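Local coordinates for protein transcriptional activator, putative (Pyrococcus furiosus, PDB 1RTW) that is of unconfirmed function, possibly a transcriptional activator, and belongs to the all-helical TENA/THI-4/PQQC family, at residues Lys8-Glu11 with Asn12-Arg15; Thr123-Tyr126 with Cys127-Ala131; Arg167-Lys170 with Ile171-Leu175. One frame throughout, in Å; residues are numbered along the deposited sequence.

Contact 1: Lys8-Glu11 with Asn12-Arg15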
loop_
_atom_site.group_PDB
_atom_site.type_symbol
_atom_site.label_atom_id
_atom_site.label_comp_id
_atom_site.label_asym_id
_atom_site.label_seq_id
_atom_site.Cartn_x
_atom_site.Cartn_y
_atom_site.Cartn_z
ATOM N N LYS B 8 -17.814 24.901 6.330
ATOM C CA LYS B 8 -17.995 26.323 6.049
ATOM C C LYS B 8 -17.367 26.767 4.725
ATOM O O LYS B 8 -17.999 27.467 3.932
ATOM C CB LYS B 8 -17.425 27.151 7.209
ATOM C CG LYS B 8 -17.623 28.662 7.085
ATOM C CD LYS B 8 -17.063 29.418 8.293
ATOM C CE LYS B 8 -15.548 29.279 8.404
ATOM N NZ LYS B 8 -15.006 29.969 9.612
ATOM N N GLU B 9 -16.154 26.297 4.462
ATOM C CA GLU B 9 -15.428 26.673 3.257
ATOM C C GLU B 9 -15.823 25.926 1.977
ATOM O O GLU B 9 -15.318 26.229 0.897
ATOM C CB GLU B 9 -13.925 26.622 3.562
ATOM C CG GLU B 9 -13.001 26.023 2.521
ATOM C CD GLU B 9 -11.663 25.611 3.121
ATOM O OE1 GLU B 9 -10.671 25.520 2.368
ATOM O OE2 GLU B 9 -11.604 25.367 4.349
ATOM N N ASN B 10 -16.745 24.969 2.105
ATOM C CA ASN B 10 -17.255 24.199 0.963
ATOM C C ASN B 10 -18.777 24.250 0.931
ATOM O O ASN B 10 -19.411 23.515 0.168
ATOM C CB ASN B 10 -16.831 22.724 1.020
ATOM C CG ASN B 10 -15.353 22.527 0.800
ATOM O OD1 ASN B 10 -14.898 22.372 -0.326
ATOM N ND2 ASN B 10 -14.597 22.515 1.883
ATOM N N GLU B 11 -19.362 25.136 1.735
ATOM C CA GLU B 11 -20.814 25.260 1.798
ATOM C C GLU B 11 -21.432 25.564 0.439
ATOM O O GLU B 11 -22.582 25.206 0.178
ATOM C CB GLU B 11 -21.232 26.308 2.837
ATOM C CG GLU B 11 -20.917 27.757 2.472
ATOM C CD GLU B 11 -21.295 28.747 3.571
ATOM O OE1 GLU B 11 -21.662 28.317 4.689
ATOM O OE2 GLU B 11 -21.214 29.966 3.320
ATOM N N ASN B 12 -20.647 26.161 -0.452
ATOM C CA ASN B 12 -21.142 26.488 -1.782
ATOM C C ASN B 12 -21.370 25.208 -2.593
ATOM O O ASN B 12 -22.397 25.064 -3.262
ATOM C CB ASN B 12 -20.175 27.435 -2.503
ATOM C CG ASN B 12 -20.898 28.520 -3.299
ATOM O OD1 ASN B 12 -20.678 29.716 -3.081
ATOM N ND2 ASN B 12 -21.766 28.105 -4.222
ATOM N N ILE B 13 -20.442 24.259 -2.485
ATOM C CA ILE B 13 -20.565 22.990 -3.196
ATOM C C ILE B 13 -21.661 22.128 -2.574
ATOM O O ILE B 13 -22.464 21.530 -3.285
ATOM C CB ILE B 13 -19.235 22.207 -3.196
ATOM C CG1 ILE B 13 -18.155 23.030 -3.901
ATOM C CG2 ILE B 13 -19.411 20.854 -3.897
ATOM C CD1 ILE B 13 -16.789 22.366 -3.926
ATOM N N TRP B 14 -21.700 22.074 -1.245
ATOM C CA TRP B 14 -22.716 21.282 -0.551
ATOM C C TRP B 14 -24.127 21.784 -0.825
ATOM O O TRP B 14 -25.062 20.990 -0.919
ATOM C CB TRP B 14 -22.447 21.242 0.958
ATOM C CG TRP B 14 -21.332 20.302 1.320
ATOM C CD1 TRP B 14 -20.110 20.204 0.710
ATOM C CD2 TRP B 14 -21.347 19.301 2.344
ATOM N NE1 TRP B 14 -19.374 19.203 1.285
ATOM C CE2 TRP B 14 -20.113 18.623 2.289
ATOM C CE3 TRP B 14 -22.291 18.899 3.300
ATOM C CZ2 TRP B 14 -19.787 17.577 3.153
ATOM C CZ3 TRP B 14 -21.967 17.858 4.161
ATOM C CH2 TRP B 14 -20.726 17.208 4.076
ATOM N N ARG B 15 -24.272 23.100 -0.976
ATOM C CA ARG B 15 -25.573 23.702 -1.250
ATOM C C ARG B 15 -26.129 23.139 -2.551
ATOM O O ARG B 15 -27.343 22.981 -2.698
ATOM C CB ARG B 15 -25.461 25.228 -1.343
ATOM C CG ARG B 15 -26.765 25.960 -1.049
ATOM C CD ARG B 15 -26.677 27.439 -1.392
ATOM N NE ARG B 15 -25.572 28.111 -0.707
ATOM C CZ ARG B 15 -24.554 28.706 -1.329
ATOM N NH1 ARG B 15 -24.494 28.711 -2.656
ATOM N NH2 ARG B 15 -23.590 29.289 -0.625
HETATM O O HOH W 1 -24.475 27.512 1.935
#
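Asn10 and Trp14 meet at the start of a short helix, where a type I beta turn from Lys8 to Glu11 links helix 2-8 to helix 11-15. The turn is closed by a weak bond from Glu11 N to Lys8 O, and Asn10, its third residue, is also at the N-cap position, just ahead of the helix. Its side chain does no capping. With CG beside the backbone N (chi1 -69°), the amide turns back toward helix 2-8, where ND2 bonds to Leu6 O, so a buried amide finds a partner and ties the two helices together. The carbonyl of Asn10 begins the new helix: Trp14 N donates to Asn10 O over 3.1 Å in a nearly straight bond (171°), and Ile13 N adds a weak one to the same oxygen. Alongside, Asn10 OD1 lies 4.1 Å from Ile13 CD1, the two side chains running the same way. The indole lies obliquely beside the turn, with Trp14 CD1 3.4 Å from Asn10 O and 4.1 Å from Asn10 CB. A large, mostly apolar ring suits this buried place against helix 118-142, and its one polar atom, NE1, is satisfied by Ser195. Glu11 belongs to the exposed side. Arg15 N bonds to Glu11 O at 2.9 Å, while Glu11 OE2 and Arg15 NH2 stay 4.7 Å apart. A bend at chi3 (-56°) turns the guanidinium back, leaving Glu11 O over one face, toward its rim; a water accepts from Arg15 NE at 2.9 Å and donates weakly to Glu11 O.

Contact 2: Thr123-Tyr126 with Cys127-Ala131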
loop_
_atom_site.group_PDB
_atom_site.type_symbol
_atom_site.label_atom_id
_atom_site.label_comp_id
_atom_site.label_asym_id
_atom_site.label_seq_id
_atom_site.Cartn_x
_atom_site.Cartn_y
_atom_site.Cartn_z
ATOM N N THR B 123 -10.239 12.496 6.907
ATOM C CA THR B 123 -10.990 13.671 6.489
ATOM C C THR B 123 -11.920 13.258 5.346
ATOM O O THR B 123 -13.092 13.661 5.312
ATOM C CB THR B 123 -10.044 14.831 6.038
ATOM O OG1 THR B 123 -9.310 15.306 7.168
ATOM C CG2 THR B 123 -10.824 15.993 5.470
ATOM N N ALA B 124 -11.419 12.424 4.432
ATOM C CA ALA B 124 -12.240 11.960 3.308
ATOM C C ALA B 124 -13.418 11.125 3.821
ATOM O O ALA B 124 -14.535 11.225 3.299
ATOM C CB ALA B 124 -11.407 11.144 2.326
ATOM N N LEU B 125 -13.163 10.321 4.856
ATOM C CA LEU B 125 -14.196 9.488 5.443
ATOM C C LEU B 125 -15.317 10.370 5.990
ATOM O O LEU B 125 -16.481 10.180 5.651
ATOM C CB LEU B 125 -13.626 8.615 6.561
ATOM C CG LEU B 125 -14.679 7.800 7.331
ATOM C CD1 LEU B 125 -15.299 6.759 6.408
ATOM C CD2 LEU B 125 -14.038 7.132 8.506
ATOM N N TYR B 126 -14.947 11.349 6.813
ATOM C CA TYR B 126 -15.912 12.271 7.406
ATOM C C TYR B 126 -16.787 12.906 6.345
ATOM O O TYR B 126 -18.012 12.870 6.436
ATOM C CB TYR B 126 -15.197 13.390 8.184
ATOM C CG TYR B 126 -16.147 14.434 8.741
ATOM C CD1 TYR B 126 -17.209 14.064 9.562
ATOM C CD2 TYR B 126 -16.003 15.782 8.418
ATOM C CE1 TYR B 126 -18.103 15.002 10.047
ATOM C CE2 TYR B 126 -16.894 16.740 8.903
ATOM C CZ TYR B 126 -17.946 16.339 9.717
ATOM O OH TYR B 126 -18.851 17.262 10.197
ATOM N N CYS B 127 -16.139 13.504 5.355
ATOM C CA CYS B 127 -16.827 14.165 4.258
ATOM C C CYS B 127 -17.879 13.271 3.596
ATOM O O CYS B 127 -19.036 13.654 3.477
ATOM C CB CYS B 127 -15.795 14.642 3.235
ATOM S SG CYS B 127 -16.465 15.582 1.863
ATOM N N GLU B 128 -17.475 12.074 3.185
ATOM C CA GLU B 128 -18.373 11.109 2.547
ATOM C C GLU B 128 -19.584 10.715 3.408
ATOM O O GLU B 128 -20.693 10.550 2.898
ATOM C CB GLU B 128 -17.580 9.844 2.188
ATOM C CG GLU B 128 -18.401 8.536 2.209
ATOM C CD GLU B 128 -17.622 7.338 2.740
ATOM O OE1 GLU B 128 -16.498 7.500 3.243
ATOM O OE2 GLU B 128 -18.123 6.209 2.650
ATOM N N GLU B 129 -19.350 10.484 4.695
ATOM C CA GLU B 129 -20.439 10.085 5.588
ATOM C C GLU B 129 -21.331 11.258 5.937
ATOM O O GLU B 129 -22.548 11.142 5.915
ATOM C CB GLU B 129 -19.893 9.428 6.867
ATOM C CG GLU B 129 -18.926 8.260 6.636
ATOM C CD GLU B 129 -19.560 7.072 5.919
ATOM O OE1 GLU B 129 -20.320 7.294 4.973
ATOM O OE2 GLU B 129 -19.279 5.908 6.266
ATOM N N LYS B 130 -20.707 12.391 6.244
ATOM C CA LYS B 130 -21.426 13.601 6.605
ATOM C C LYS B 130 -22.265 14.101 5.428
ATOM O O LYS B 130 -23.394 14.572 5.611
ATOM C CB LYS B 130 -20.430 14.663 7.072
ATOM C CG LYS B 130 -21.021 16.018 7.375
ATOM C CD LYS B 130 -21.946 15.989 8.566
ATOM C CE LYS B 130 -22.423 17.385 8.899
ATOM N NZ LYS B 130 -23.462 17.353 9.957
ATOM N N ALA B 131 -21.734 13.961 4.218
ATOM C CA ALA B 131 -22.453 14.379 3.021
ATOM C C ALA B 131 -23.752 13.592 2.862
ATOM O O ALA B 131 -24.811 14.175 2.616
ATOM C CB ALA B 131 -21.593 14.189 1.797
#
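Four successive i to i+4 backbone bonds join Thr123-Tyr126 to Cys127-Ala131 as regular alpha-helix in the first half of helix 118-142; the shortest, 2.7 Å, runs from Lys130 N to Tyr126 O. Among the side chains, the chief interaction is a CH-pi contact. Tyr126 and Lys130 both hold CG anti to the backbone N and lie side by side, and Lys130 CB sits over one face of the ring, 4.1 Å from the Tyr126 centroid and 22° off the normal. A bend at chi2 (66°) carries the lysine chain along the ring, with CD 3.7 Å from Tyr126 OH, before NZ reaches its salt bridge with Glu134. Lysine suits this place because its methylenes cover the aromatic face while its amine goes on to a carboxylate. Van der Waals contact also involves Leu125, whose CD1 meets Glu128 OE1 at 3.5 Å and the methylene Glu129 CG at 3.9 Å, the side chains crossing at a slant. Polar ends make the third group: Glu129 OE2 bonds to Tyr164 OH, and a phosphate ion, probably from the crystallisation liquor, lies close to both glutamates. Glu128 OE1, against the leucine methyl, has no partner in the model, so the contact combines apolar cover with a polar pocket wall.

Contact 3: Arg167-Lys170 with Ile171-Leu175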
loop_
_atom_site.group_PDB
_atom_site.type_symbol
_atom_site.label_atom_id
_atom_site.label_comp_id
_atom_site.label_asym_id
_atom_site.label_seq_id
_atom_site.Cartn_x
_atom_site.Cartn_y
_atom_site.Cartn_z
ATOM N N ARG B 167 -19.512 10.588 15.758
ATOM C CA ARG B 167 -18.364 9.873 16.294
ATOM C C ARG B 167 -17.125 10.110 15.426
ATOM O O ARG B 167 -16.023 10.274 15.953
ATOM C CB ARG B 167 -18.675 8.379 16.409
ATOM C CG ARG B 167 -17.684 7.600 17.249
ATOM C CD ARG B 167 -18.064 6.120 17.348
ATOM N NE ARG B 167 -17.092 5.366 18.148
ATOM C CZ ARG B 167 -16.995 4.036 18.181
ATOM N NH1 ARG B 167 -17.814 3.280 17.457
ATOM N NH2 ARG B 167 -16.070 3.457 18.941
ATOM N N ILE B 168 -17.314 10.157 14.103
ATOM C CA ILE B 168 -16.209 10.401 13.172
ATOM C C ILE B 168 -15.729 11.842 13.345
ATOM O O ILE B 168 -14.524 12.118 13.369
ATOM C CB ILE B 168 -16.646 10.175 11.691
ATOM C CG1 ILE B 168 -16.888 8.684 11.429
ATOM C CG2 ILE B 168 -15.579 10.670 10.735
ATOM C CD1 ILE B 168 -17.625 8.409 10.144
ATOM N N GLU B 169 -16.697 12.742 13.476
ATOM C CA GLU B 169 -16.448 14.163 13.651
ATOM C C GLU B 169 -15.566 14.427 14.871
ATOM O O GLU B 169 -14.555 15.129 14.779
ATOM C CB GLU B 169 -17.786 14.893 13.801
ATOM C CG GLU B 169 -17.693 16.401 13.853
ATOM C CD GLU B 169 -19.052 17.071 13.997
ATOM O OE1 GLU B 169 -20.006 16.688 13.275
ATOM O OE2 GLU B 169 -19.163 17.995 14.832
ATOM N N LYS B 170 -15.942 13.830 15.998
ATOM C CA LYS B 170 -15.213 13.990 17.250
ATOM C C LYS B 170 -13.776 13.483 17.126
ATOM O O LYS B 170 -12.847 14.116 17.642
ATOM C CB LYS B 170 -15.950 13.269 18.382
ATOM C CG LYS B 170 -15.433 13.588 19.770
ATOM C CD LYS B 170 -16.291 12.915 20.829
ATOM C CE LYS B 170 -15.761 13.176 22.238
ATOM N NZ LYS B 170 -14.393 12.618 22.438
ATOM N N ILE B 171 -13.597 12.357 16.433
ATOM C CA ILE B 171 -12.269 11.784 16.217
ATOM C C ILE B 171 -11.435 12.684 15.308
ATOM O O ILE B 171 -10.266 12.951 15.602
ATOM C CB ILE B 171 -12.363 10.365 15.611
ATOM C CG1 ILE B 171 -12.966 9.417 16.633
ATOM C CG2 ILE B 171 -10.988 9.863 15.213
ATOM C CD1 ILE B 171 -13.313 8.063 16.070
ATOM N N LEU B 172 -12.038 13.138 14.209
ATOM C CA LEU B 172 -11.378 14.025 13.251
ATOM C C LEU B 172 -10.900 15.323 13.899
ATOM O O LEU B 172 -9.730 15.689 13.796
ATOM C CB LEU B 172 -12.329 14.383 12.109
ATOM C CG LEU B 172 -11.773 15.343 11.055
ATOM C CD1 LEU B 172 -10.617 14.675 10.310
ATOM C CD2 LEU B 172 -12.877 15.753 10.088
ATOM N N ASN B 173 -11.828 16.033 14.530
ATOM C CA ASN B 173 -11.519 17.297 15.187
ATOM C C ASN B 173 -10.345 17.177 16.142
ATOM O O ASN B 173 -9.502 18.064 16.220
ATOM C CB ASN B 173 -12.745 17.804 15.941
ATOM C CG ASN B 173 -13.730 18.488 15.035
ATOM O OD1 ASN B 173 -13.352 19.041 14.003
ATOM N ND2 ASN B 173 -14.999 18.480 15.423
ATOM N N SER B 174 -10.309 16.056 16.850
ATOM C CA SER B 174 -9.272 15.752 17.823
ATOM C C SER B 174 -7.914 15.417 17.193
ATOM O O SER B 174 -6.870 15.644 17.816
ATOM C CB SER B 174 -9.747 14.595 18.696
ATOM O OG SER B 174 -8.796 14.275 19.686
ATOM N N LEU B 175 -7.950 14.818 15.999
ATOM C CA LEU B 175 -6.754 14.441 15.236
ATOM C C LEU B 175 -6.148 15.687 14.611
ATOM O O LEU B 175 -4.926 15.813 14.486
ATOM C CB LEU B 175 -7.126 13.485 14.105
ATOM C CG LEU B 175 -6.960 11.972 14.249
ATOM C CD1 LEU B 175 -7.620 11.305 13.046
ATOM C CD2 LEU B 175 -5.480 11.600 14.323
#
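Glu169 lays its CG alongside Asn173 one helical turn on, within 3.7 Å of Asn173 ND2. The two side chains point the same way, but their flat ends are turned 75° apart, and the touch is made by the glutamate's CG. Asn173 keeps its CG beside the backbone N (chi1 -80°), which folds the amide back over the preceding turn, Asn173 CG 3.5 Å from Glu169 O. That carbonyl accepts from Asn173 N, at 2.9 Å and nearly straight; ND2 comes near the same oxygen at a poor angle, without bonding it, and OD1 accepts from Ser3 N. A small, two-way polar group thus suits a buried site beside another helix's first turn. Ile171 packs on backbone too: its CG1 lies 3.2 Å from Arg167 O, the acceptor for Ile171 N. At the exposed side, Ser174 N reaches Lys170 O over a longer 3.3 Å. Helix 159-176 packs on three others. Ile168 and Leu172 press on helix 118-142, Leu172 and Asn173 on helix 2-8, and Ile171 on Phe68 of helix 66-89, where Arg167 also forms a salt bridge with Glu71.

How the contacts relate
Contact 2 is the core of the set, its centre about 6 Å from that of the chain, whereas the centres of contacts 1 and 3 lie about 16 and 17 Å out and each mixes buried with exposed residues. Contacts 2 and 3 are stretches within long helices; contact 1 is a helix start. Helix 118-142 joins them: Trp14 CH2 lies 3.4 Å from Ala131 N, and Tyr126 CD2 3.5 Å from Leu172 CD2 of helix 159-176. Contacts 1 and 3 do not touch, their nearest atoms being about 9 Å apart. Contact 1 has a water bridge and a charged pair not in contact, contact 3 an outer salt bridge and an amide paired to helix 2-8, contact 2 buried carboxylates beside a phosphate.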